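Local coordinates for protein probable zinc protease (Pseudomonas aeruginosa, PDB 4NNZ) that probably acts as one subunit of a heterodimeric zinc-dependent metallopeptidase of the M16 family, at residues 14-19 against 187-193; 34-40 against 85-91. All coordinates share one frame; numbering follows the deposited sequence.

Contact 1 of 2, residues 14-19 against 187-193; sequences NGLKVI and PNNATLV
Leu16 leans its side chain over the short 3-10 segment at Pro187 and the start of strand 190-196. Leu16 CB lies by the carbonyl of Pro187 as well as 4.3 Å from Pro187 CB. CG swings opposite the backbone N (chi1 -179°), which carries the branch across to segment 187-193. There Leu16 CD1, near Pro187 O too, comes within 3.3 Å of Ala190 O and packs at 4.0 Å from Ala190 CB. Alongside, Asn14 and Pro187 cross at about a right angle: the amide carbon CG of Asn14 lies 3.6 Å from Pro187 CB. That amide is tied down at both ends, ND2 to the carbonyl of Ile214 and OD1 by a weak bond from Leu16 N. A water 2.6 Å from Gly15 O donates there and to Ala190 O, bridging the two segments ahead of the first direct backbone bond; not all the acceptors around it can be served at once.

From Lys17 onward the segments become a parallel pair, the axes of 17-19 and 190-193 inclined at 22°. Leu192 N donates to Lys17 O at 3.0 Å, almost straight (175°), and Ile19 N returns a bond of 2.9 Å to Leu192 O, so Leu192 is held through both its N-H and its carbonyl. On one face Val18 CG1 lies beside Leu192 CD2, 4.1 Å away, the two side chains running the same way. Lys17, Thr191, Ile19 and Val193 occupy the other; the last three touch helix 367-379, whose Glu378 shares Lys17 NZ with Glu9 in salt bridges. Backbone bonds thus fix the register of two inner sheet strands far apart in sequence, while the apolar Leu16–Pro187 packing and the water close the end where direct bonding stops.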
ATOM      1  N   ASN A  14     -15.944  30.052  -2.875  1.00 54.91           N
ATOM      2  CA  ASN A  14     -15.043  29.229  -2.091  1.00 53.97           C
ATOM      3  C   ASN A  14     -14.707  27.951  -2.815  1.00 48.21           C
ATOM      4  O   ASN A  14     -13.895  27.193  -2.381  1.00 48.97           O
ATOM      5  CB  ASN A  14     -15.518  29.001  -0.656  1.00 51.41           C
ATOM      6  CG  ASN A  14     -16.908  28.470  -0.577  1.00 49.46           C
ATOM      7  OD1 ASN A  14     -17.489  28.104  -1.561  1.00 46.36           O
ATOM      8  ND2 ASN A  14     -17.447  28.451   0.604  1.00 52.42           N
ATOM      9  N   GLY A  15     -15.279  27.781  -3.984  1.00 46.90           N
ATOM     10  CA  GLY A  15     -14.985  26.633  -4.801  1.00 49.68           C
ATOM     11  C   GLY A  15     -15.915  25.475  -4.638  1.00 52.45           C
ATOM     12  O   GLY A  15     -15.761  24.467  -5.265  1.00 52.15           O
ATOM     13  N   LEU A  16     -16.917  25.642  -3.811  1.00 54.08           N
ATOM     14  CA  LEU A  16     -17.938  24.660  -3.705  1.00 50.04           C
ATOM     15  C   LEU A  16     -18.625  24.645  -5.014  1.00 47.36           C
ATOM     16  O   LEU A  16     -18.901  25.663  -5.545  1.00 50.26           O
ATOM     17  CB  LEU A  16     -18.917  25.080  -2.647  1.00 50.31           C
ATOM     18  CG  LEU A  16     -20.046  24.105  -2.420  1.00 51.36           C
ATOM     19  CD1 LEU A  16     -19.480  22.742  -2.122  1.00 52.97           C
ATOM     20  CD2 LEU A  16     -20.877  24.574  -1.271  1.00 49.69           C
ATOM     21  N   LYS A  17     -18.907  23.470  -5.528  1.00 51.35           N
ATOM     22  CA  LYS A  17     -19.648  23.291  -6.750  1.00 44.93           C
ATOM     23  C   LYS A  17     -21.036  22.904  -6.365  1.00 44.10           C
ATOM     24  O   LYS A  17     -21.221  22.140  -5.467  1.00 46.21           O
ATOM     25  CB  LYS A  17     -19.027  22.189  -7.573  1.00 46.22           C
ATOM     26  CG  LYS A  17     -19.601  22.047  -8.956  1.00 53.48           C
ATOM     27  CD  LYS A  17     -18.808  21.058  -9.778  1.00 60.73           C
ATOM     28  CE  LYS A  17     -18.943  21.319 -11.260  1.00 64.20           C
ATOM     29  NZ  LYS A  17     -17.954  20.572 -12.065  1.00 66.11           N
ATOM     30  N   VAL A  18     -22.023  23.475  -7.022  1.00 41.53           N
ATOM     31  CA  VAL A  18     -23.393  23.182  -6.697  1.00 41.22           C
ATOM     32  C   VAL A  18     -24.092  22.668  -7.924  1.00 40.69           C
ATOM     33  O   VAL A  18     -23.970  23.227  -8.972  1.00 40.35           O
ATOM     34  CB  VAL A  18     -24.117  24.407  -6.121  1.00 38.95           C
ATOM     35  CG1 VAL A  18     -25.525  24.045  -5.755  1.00 39.34           C
ATOM     36  CG2 VAL A  18     -23.395  24.935  -4.901  1.00 37.03           C
ATOM     37  N   ILE A  19     -24.796  21.566  -7.790  1.00 43.14           N
ATOM     38  CA  ILE A  19     -25.552  21.044  -8.895  1.00 45.98           C
ATOM     39  C   ILE A  19     -26.994  20.883  -8.517  1.00 46.91           C
ATOM     40  O   ILE A  19     -27.298  20.351  -7.489  1.00 46.59           O
ATOM     41  CB  ILE A  19     -24.988  19.728  -9.409  1.00 45.27           C
ATOM     42  CG1 ILE A  19     -23.566  19.927  -9.890  1.00 43.37           C
ATOM     43  CG2 ILE A  19     -25.815  19.252 -10.571  1.00 48.51           C
ATOM     44  CD1 ILE A  19     -22.813  18.667 -10.176  1.00 42.57           C
ATOM     45  N   PRO A 187     -14.632  23.323   1.126  1.00 43.29           N
ATOM     46  CA  PRO A 187     -15.616  23.666   0.115  1.00 40.73           C
ATOM     47  C   PRO A 187     -15.120  23.376  -1.254  1.00 41.54           C
ATOM     48  O   PRO A 187     -15.866  22.968  -2.086  1.00 44.26           O
ATOM     49  CB  PRO A 187     -15.773  25.153   0.296  1.00 45.19           C
ATOM     50  CG  PRO A 187     -15.260  25.445   1.660  1.00 47.49           C
ATOM     51  CD  PRO A 187     -14.769  24.196   2.280  1.00 43.01           C
ATOM     52  N   ASN A 188     -13.840  23.543  -1.461  1.00 43.88           N
ATOM     53  CA  ASN A 188     -13.269  23.297  -2.745  1.00 40.18           C
ATOM     54  C   ASN A 188     -12.947  21.837  -2.923  1.00 41.76           C
ATOM     55  O   ASN A 188     -12.446  21.438  -3.937  1.00 44.68           O
ATOM     56  CB  ASN A 188     -12.069  24.178  -2.993  1.00 41.25           C
ATOM     57  CG  ASN A 188     -11.106  24.205  -1.842  1.00 40.67           C
ATOM     58  OD1 ASN A 188     -11.432  24.640  -0.767  1.00 36.87           O
ATOM     59  ND2 ASN A 188      -9.904  23.768  -2.086  1.00 37.87           N
ATOM     60  N   ASN A 189     -13.250  21.038  -1.919  1.00 40.34           N
ATOM     61  CA  ASN A 189     -13.178  19.606  -2.046  1.00 38.00           C
ATOM     62  C   ASN A 189     -14.521  18.941  -2.071  1.00 35.35           C
ATOM     63  O   ASN A 189     -14.608  17.773  -1.915  1.00 35.43           O
ATOM     64  CB  ASN A 189     -12.332  19.010  -0.947  1.00 38.14           C
ATOM     65  CG  ASN A 189     -11.712  17.715  -1.346  1.00 42.15           C
ATOM     66  OD1 ASN A 189     -11.400  17.509  -2.485  1.00 44.29           O
ATOM     67  ND2 ASN A 189     -11.554  16.834  -0.416  1.00 41.30           N
ATOM     68  N   ALA A 190     -15.569  19.699  -2.253  1.00 36.22           N
ATOM     69  CA  ALA A 190     -16.894  19.185  -2.055  1.00 37.53           C
ATOM     70  C   ALA A 190     -17.892  19.521  -3.133  1.00 37.70           C
ATOM     71  O   ALA A 190     -17.743  20.468  -3.841  1.00 42.31           O
ATOM     72  CB  ALA A 190     -17.407  19.624  -0.711  1.00 36.33           C
ATOM     73  N   THR A 191     -18.906  18.696  -3.265  1.00 37.69           N
ATOM     74  CA  THR A 191     -20.000  18.971  -4.176  1.00 39.75           C
ATOM     75  C   THR A 191     -21.338  18.884  -3.497  1.00 39.21           C
ATOM     76  O   THR A 191     -21.599  17.947  -2.844  1.00 36.76           O
ATOM     77  CB  THR A 191     -20.037  18.016  -5.352  1.00 37.16           C
ATOM     78  OG1 THR A 191     -18.786  18.022  -5.990  1.00 40.57           O
ATOM     79  CG2 THR A 191     -20.973  18.494  -6.322  1.00 41.09           C
ATOM     80  N   LEU A 192     -22.189  19.869  -3.686  1.00 38.53           N
ATOM     81  CA  LEU A 192     -23.500  19.851  -3.124  1.00 38.03           C
ATOM     82  C   LEU A 192     -24.427  19.520  -4.235  1.00 42.22           C
ATOM     83  O   LEU A 192     -24.359  20.117  -5.262  1.00 40.62           O
ATOM     84  CB  LEU A 192     -23.848  21.214  -2.607  1.00 43.49           C
ATOM     85  CG  LEU A 192     -25.300  21.374  -2.210  1.00 46.24           C
ATOM     86  CD1 LEU A 192     -25.645  20.464  -1.068  1.00 44.62           C
ATOM     87  CD2 LEU A 192     -25.587  22.801  -1.849  1.00 45.23           C
ATOM     88  N   VAL A 193     -25.278  18.527  -4.041  1.00 42.87           N
ATOM     89  CA  VAL A 193     -26.198  18.139  -5.076  1.00 43.03           C
ATOM     90  C   VAL A 193     -27.619  18.219  -4.620  1.00 42.16           C
ATOM     91  O   VAL A 193     -27.941  17.722  -3.584  1.00 42.55           O
ATOM     92  CB  VAL A 193     -25.929  16.730  -5.568  1.00 43.53           C
ATOM     93  CG1 VAL A 193     -26.815  16.446  -6.745  1.00 44.44           C
ATOM     94  CG2 VAL A 193     -24.493  16.609  -5.972  1.00 44.20           C
TER
HETATM   95  O   HOH W   1     -15.446  21.874  -5.034  1.00 35.65           O

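Contact 2 of 2, residues 34-40 against 85-91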
ATOM      1  N   TRP A  34     -21.076  15.680  -1.171  1.00 35.94           N
ATOM      2  CA  TRP A  34     -20.036  14.726  -1.501  1.00 33.18           C
ATOM      3  C   TRP A  34     -18.670  15.331  -1.366  1.00 34.38           C
ATOM      4  O   TRP A  34     -18.355  16.274  -2.019  1.00 31.97           O
ATOM      5  CB  TRP A  34     -20.202  14.271  -2.934  1.00 35.54           C
ATOM      6  CG  TRP A  34     -21.403  13.490  -3.168  1.00 37.85           C
ATOM      7  CD1 TRP A  34     -22.653  13.929  -3.126  1.00 37.53           C
ATOM      8  CD2 TRP A  34     -21.477  12.109  -3.467  1.00 36.00           C
ATOM      9  NE1 TRP A  34     -23.506  12.940  -3.373  1.00 37.58           N
ATOM     10  CE2 TRP A  34     -22.806  11.796  -3.583  1.00 36.66           C
ATOM     11  CE3 TRP A  34     -20.540  11.107  -3.636  1.00 34.37           C
ATOM     12  CZ2 TRP A  34     -23.231  10.541  -3.869  1.00 39.23           C
ATOM     13  CZ3 TRP A  34     -20.955   9.879  -3.909  1.00 35.83           C
ATOM     14  CH2 TRP A  34     -22.286   9.589  -4.020  1.00 38.31           C
ATOM     15  N   TYR A  35     -17.846  14.749  -0.523  1.00 35.34           N
ATOM     16  CA  TYR A  35     -16.510  15.224  -0.301  1.00 34.00           C
ATOM     17  C   TYR A  35     -15.564  14.295  -0.994  1.00 35.08           C
ATOM     18  O   TYR A  35     -15.734  13.125  -0.939  1.00 38.55           O
ATOM     19  CB  TYR A  35     -16.181  15.196   1.162  1.00 34.45           C
ATOM     20  CG  TYR A  35     -16.823  16.241   2.016  1.00 37.27           C
ATOM     21  CD1 TYR A  35     -16.310  17.511   2.105  1.00 33.15           C
ATOM     22  CD2 TYR A  35     -17.915  15.938   2.777  1.00 39.89           C
ATOM     23  CE1 TYR A  35     -16.894  18.450   2.907  1.00 33.67           C
ATOM     24  CE2 TYR A  35     -18.498  16.869   3.580  1.00 38.72           C
ATOM     25  CZ  TYR A  35     -17.982  18.122   3.642  1.00 38.84           C
ATOM     26  OH  TYR A  35     -18.593  19.014   4.451  1.00 39.73           O
ATOM     27  N   ARG A  36     -14.554  14.815  -1.655  1.00 37.42           N
ATOM     28  CA  ARG A  36     -13.607  13.971  -2.325  1.00 38.97           C
ATOM     29  C   ARG A  36     -12.484  13.519  -1.426  1.00 41.49           C
ATOM     30  O   ARG A  36     -11.359  13.890  -1.591  1.00 45.94           O
ATOM     31  CB  ARG A  36     -13.062  14.688  -3.526  1.00 39.75           C
ATOM     32  CG  ARG A  36     -14.096  15.046  -4.535  1.00 42.97           C
ATOM     33  CD  ARG A  36     -13.502  15.938  -5.580  1.00 46.64           C
ATOM     34  NE  ARG A  36     -14.251  17.161  -5.698  1.00 49.50           N
ATOM     35  CZ  ARG A  36     -13.724  18.361  -5.600  1.00 50.68           C
ATOM     36  NH1 ARG A  36     -12.442  18.509  -5.377  1.00 51.12           N
ATOM     37  NH2 ARG A  36     -14.480  19.409  -5.724  1.00 54.04           N
ATOM     38  N   ILE A  37     -12.810  12.714  -0.457  1.00 37.11           N
ATOM     39  CA  ILE A  37     -11.809  12.135   0.349  1.00 37.48           C
ATOM     40  C   ILE A  37     -12.239  10.704   0.590  1.00 40.05           C
ATOM     41  O   ILE A  37     -13.390  10.409   0.580  1.00 39.60           O
ATOM     42  CB  ILE A  37     -11.578  12.975   1.606  1.00 38.34           C
ATOM     43  CG1 ILE A  37     -10.454  12.396   2.430  1.00 36.50           C
ATOM     44  CG2 ILE A  37     -12.847  13.137   2.378  1.00 38.84           C
ATOM     45  CD1 ILE A  37      -9.188  12.235   1.666  1.00 35.20           C
ATOM     46  N   GLY A  38     -11.295   9.812   0.735  1.00 37.14           N
ATOM     47  CA  GLY A  38     -11.606   8.423   0.716  1.00 38.30           C
ATOM     48  C   GLY A  38     -10.455   7.693   1.298  1.00 35.48           C
ATOM     49  O   GLY A  38      -9.493   8.306   1.637  1.00 37.07           O
ATOM     50  N   SER A  39     -10.561   6.387   1.379  1.00 32.32           N
ATOM     51  CA  SER A  39      -9.481   5.548   1.786  1.00 31.94           C
ATOM     52  C   SER A  39      -8.296   5.481   0.853  1.00 32.10           C
ATOM     53  O   SER A  39      -7.248   5.157   1.276  1.00 33.61           O
ATOM     54  CB  SER A  39      -9.964   4.169   2.194  1.00 31.27           C
ATOM     55  OG  SER A  39     -10.726   3.576   1.207  1.00 31.37           O
ATOM     56  N   SER A  40      -8.473   5.766  -0.414  1.00 31.47           N
ATOM     57  CA  SER A  40      -7.367   5.754  -1.339  1.00 32.53           C
ATOM     58  C   SER A  40      -6.433   6.937  -1.147  1.00 34.87           C
ATOM     59  O   SER A  40      -5.361   6.951  -1.649  1.00 38.69           O
ATOM     60  CB  SER A  40      -7.815   5.584  -2.780  1.00 31.94           C
ATOM     61  OG  SER A  40      -8.701   6.571  -3.196  1.00 31.83           O
ATOM     62  N   THR A  85     -16.309   5.525   1.026  1.00 37.18           N
ATOM     63  CA  THR A  85     -15.788   4.523   0.145  1.00 37.42           C
ATOM     64  C   THR A  85     -14.355   4.850  -0.104  1.00 37.59           C
ATOM     65  O   THR A  85     -13.792   5.634   0.578  1.00 33.67           O
ATOM     66  CB  THR A  85     -16.526   4.499  -1.180  1.00 39.24           C
ATOM     67  OG1 THR A  85     -16.168   5.626  -1.947  1.00 44.28           O
ATOM     68  CG2 THR A  85     -17.952   4.570  -0.968  1.00 38.11           C
ATOM     69  N   ASP A  86     -13.768   4.217  -1.084  1.00 38.86           N
ATOM     70  CA  ASP A  86     -12.399   4.475  -1.416  1.00 39.46           C
ATOM     71  C   ASP A  86     -12.183   5.869  -1.901  1.00 40.08           C
ATOM     72  O   ASP A  86     -11.274   6.531  -1.499  1.00 42.36           O
ATOM     73  CB  ASP A  86     -11.954   3.496  -2.478  1.00 42.48           C
ATOM     74  CG  ASP A  86     -12.023   2.068  -2.012  1.00 50.20           C
ATOM     75  OD1 ASP A  86     -12.320   1.834  -0.842  1.00 56.55           O
ATOM     76  OD2 ASP A  86     -11.780   1.161  -2.790  1.00 53.51           O
ATOM     77  N   ASP A  87     -13.033   6.306  -2.799  1.00 40.66           N
ATOM     78  CA  ASP A  87     -12.903   7.609  -3.375  1.00 37.13           C
ATOM     79  C   ASP A  87     -13.738   8.729  -2.828  1.00 36.79           C
ATOM     80  O   ASP A  87     -13.488   9.846  -3.162  1.00 39.72           O
ATOM     81  CB  ASP A  87     -13.084   7.528  -4.874  1.00 40.61           C
ATOM     82  CG  ASP A  87     -11.936   6.865  -5.545  1.00 41.55           C
ATOM     83  OD1 ASP A  87     -10.851   6.917  -4.996  1.00 42.32           O
ATOM     84  OD2 ASP A  87     -12.103   6.279  -6.596  1.00 36.85           O
ATOM     85  N   TYR A  88     -14.713   8.455  -2.001  1.00 35.46           N
ATOM     86  CA  TYR A  88     -15.537   9.529  -1.527  1.00 33.44           C
ATOM     87  C   TYR A  88     -16.229   9.304  -0.209  1.00 33.56           C
ATOM     88  O   TYR A  88     -16.318   8.226   0.288  1.00 29.69           O
ATOM     89  CB  TYR A  88     -16.540   9.923  -2.591  1.00 31.75           C
ATOM     90  CG  TYR A  88     -17.355   8.796  -3.049  1.00 31.60           C
ATOM     91  CD1 TYR A  88     -18.426   8.382  -2.340  1.00 33.16           C
ATOM     92  CD2 TYR A  88     -17.022   8.111  -4.162  1.00 35.08           C
ATOM     93  CE1 TYR A  88     -19.163   7.318  -2.752  1.00 36.39           C
ATOM     94  CE2 TYR A  88     -17.759   7.057  -4.592  1.00 34.93           C
ATOM     95  CZ  TYR A  88     -18.831   6.674  -3.883  1.00 35.51           C
ATOM     96  OH  TYR A  88     -19.551   5.623  -4.287  1.00 39.93           O
ATOM     97  N   THR A  89     -16.693  10.394   0.358  1.00 33.33           N
ATOM     98  CA  THR A  89     -17.546  10.391   1.506  1.00 34.19           C
ATOM     99  C   THR A  89     -18.756  11.219   1.241  1.00 35.50           C
ATOM    100  O   THR A  89     -18.635  12.351   0.920  1.00 35.81           O
ATOM    101  CB  THR A  89     -16.837  11.047   2.638  1.00 35.66           C
ATOM    102  OG1 THR A  89     -15.568  10.436   2.753  1.00 37.56           O
ATOM    103  CG2 THR A  89     -17.598  10.890   3.904  1.00 36.07           C
ATOM    104  N   ALA A  90     -19.929  10.653   1.392  1.00 36.79           N
ATOM    105  CA  ALA A  90     -21.136  11.374   1.082  1.00 36.34           C
ATOM    106  C   ALA A  90     -22.163  11.436   2.180  1.00 37.34           C
ATOM    107  O   ALA A  90     -22.467  10.467   2.776  1.00 36.61           O
ATOM    108  CB  ALA A  90     -21.749  10.816  -0.171  1.00 38.72           C
ATOM    109  N   TYR A  91     -22.730  12.602   2.405  1.00 37.76           N
ATOM    110  CA  TYR A  91     -23.801  12.739   3.348  1.00 37.03           C
ATOM    111  C   TYR A  91     -25.030  13.193   2.613  1.00 39.14           C
ATOM    112  O   TYR A  91     -24.979  14.125   1.879  1.00 40.79           O
ATOM    113  CB  TYR A  91     -23.451  13.742   4.419  1.00 36.16           C
ATOM    114  CG  TYR A  91     -22.175  13.508   5.156  1.00 34.47           C
ATOM    115  CD1 TYR A  91     -20.975  13.794   4.589  1.00 35.57           C
ATOM    116  CD2 TYR A  91     -22.179  13.043   6.431  1.00 35.08           C
ATOM    117  CE1 TYR A  91     -19.812  13.601   5.266  1.00 34.43           C
ATOM    118  CE2 TYR A  91     -21.018  12.848   7.116  1.00 37.11           C
ATOM    119  CZ  TYR A  91     -19.842  13.133   6.521  1.00 36.72           C
ATOM    120  OH  TYR A  91     -18.689  12.942   7.191  1.00 40.99           O
TER
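Tyr88 has its ring occupied on both faces: Trp34 CZ3 overlies one off-centre, 3.3 Å from Tyr88 CD1, while Thr85 OG1 stands over the centre of the other. The same hydroxyl accepts from Tyr88 N, an ST motif. Trp34 and Tyr88 meet obliquely, their planes at 51°, and Ala90 CB covers a face of the indole, a CH-pi contact 3.6 Å from the centroid of Trp34's six-membered ring. Next along the strands, Tyr35 and Thr89, on the sheet face opposite Trp34 and Ala90, form an antiparallel hydrogen-bonded pair, Tyr35 N to Thr89 O at 2.9 Å and Thr89 N to Tyr35 O at 3.2 Å. An inverse gamma turn centred on Arg36 ends the regular pairing. Gly38, without a side chain, lets its CA approach Asp86 O to 2.9 Å. Asp86 O also accepts from Ser40 N at 3.1 Å. A chi1 of 58° sets Ser40 OG between its backbone N and carbonyl carbon, 2.8 Å from Asp87 OD1, but its one proton could serve Asp86 O instead; Asp87 OD2 binds Tyr158 and Arg306 N. Aromatic packing and paired amides secure the strands; backbone Asp86 O, probably helped by Ser40's hydroxyl and Asp87, holds the loops.

Overall arrangement
Both contacts are largely buried and belong to one six-stranded mixed sheet, in which strands 190-196 and 28-35 are neighbours. They meet directly: Thr191 N lies 2.8 Å from Trp34 O, a probable hydrogen bond, and Ala190 CB packs on the ring of Tyr35. Contact 1 lies farther out: its centre is about 20 Å from the centre of the chain, that of contact 2 about 10 Å. Its pairing is parallel and joins distant parts of the sequence; that of contact 2 is antiparallel and more local. Aliphatic groups dominate 14-19 against 187-193, aromatic rings and polar loop groups 34-40 against 85-91. Helix 367-379 packs on side chains from both.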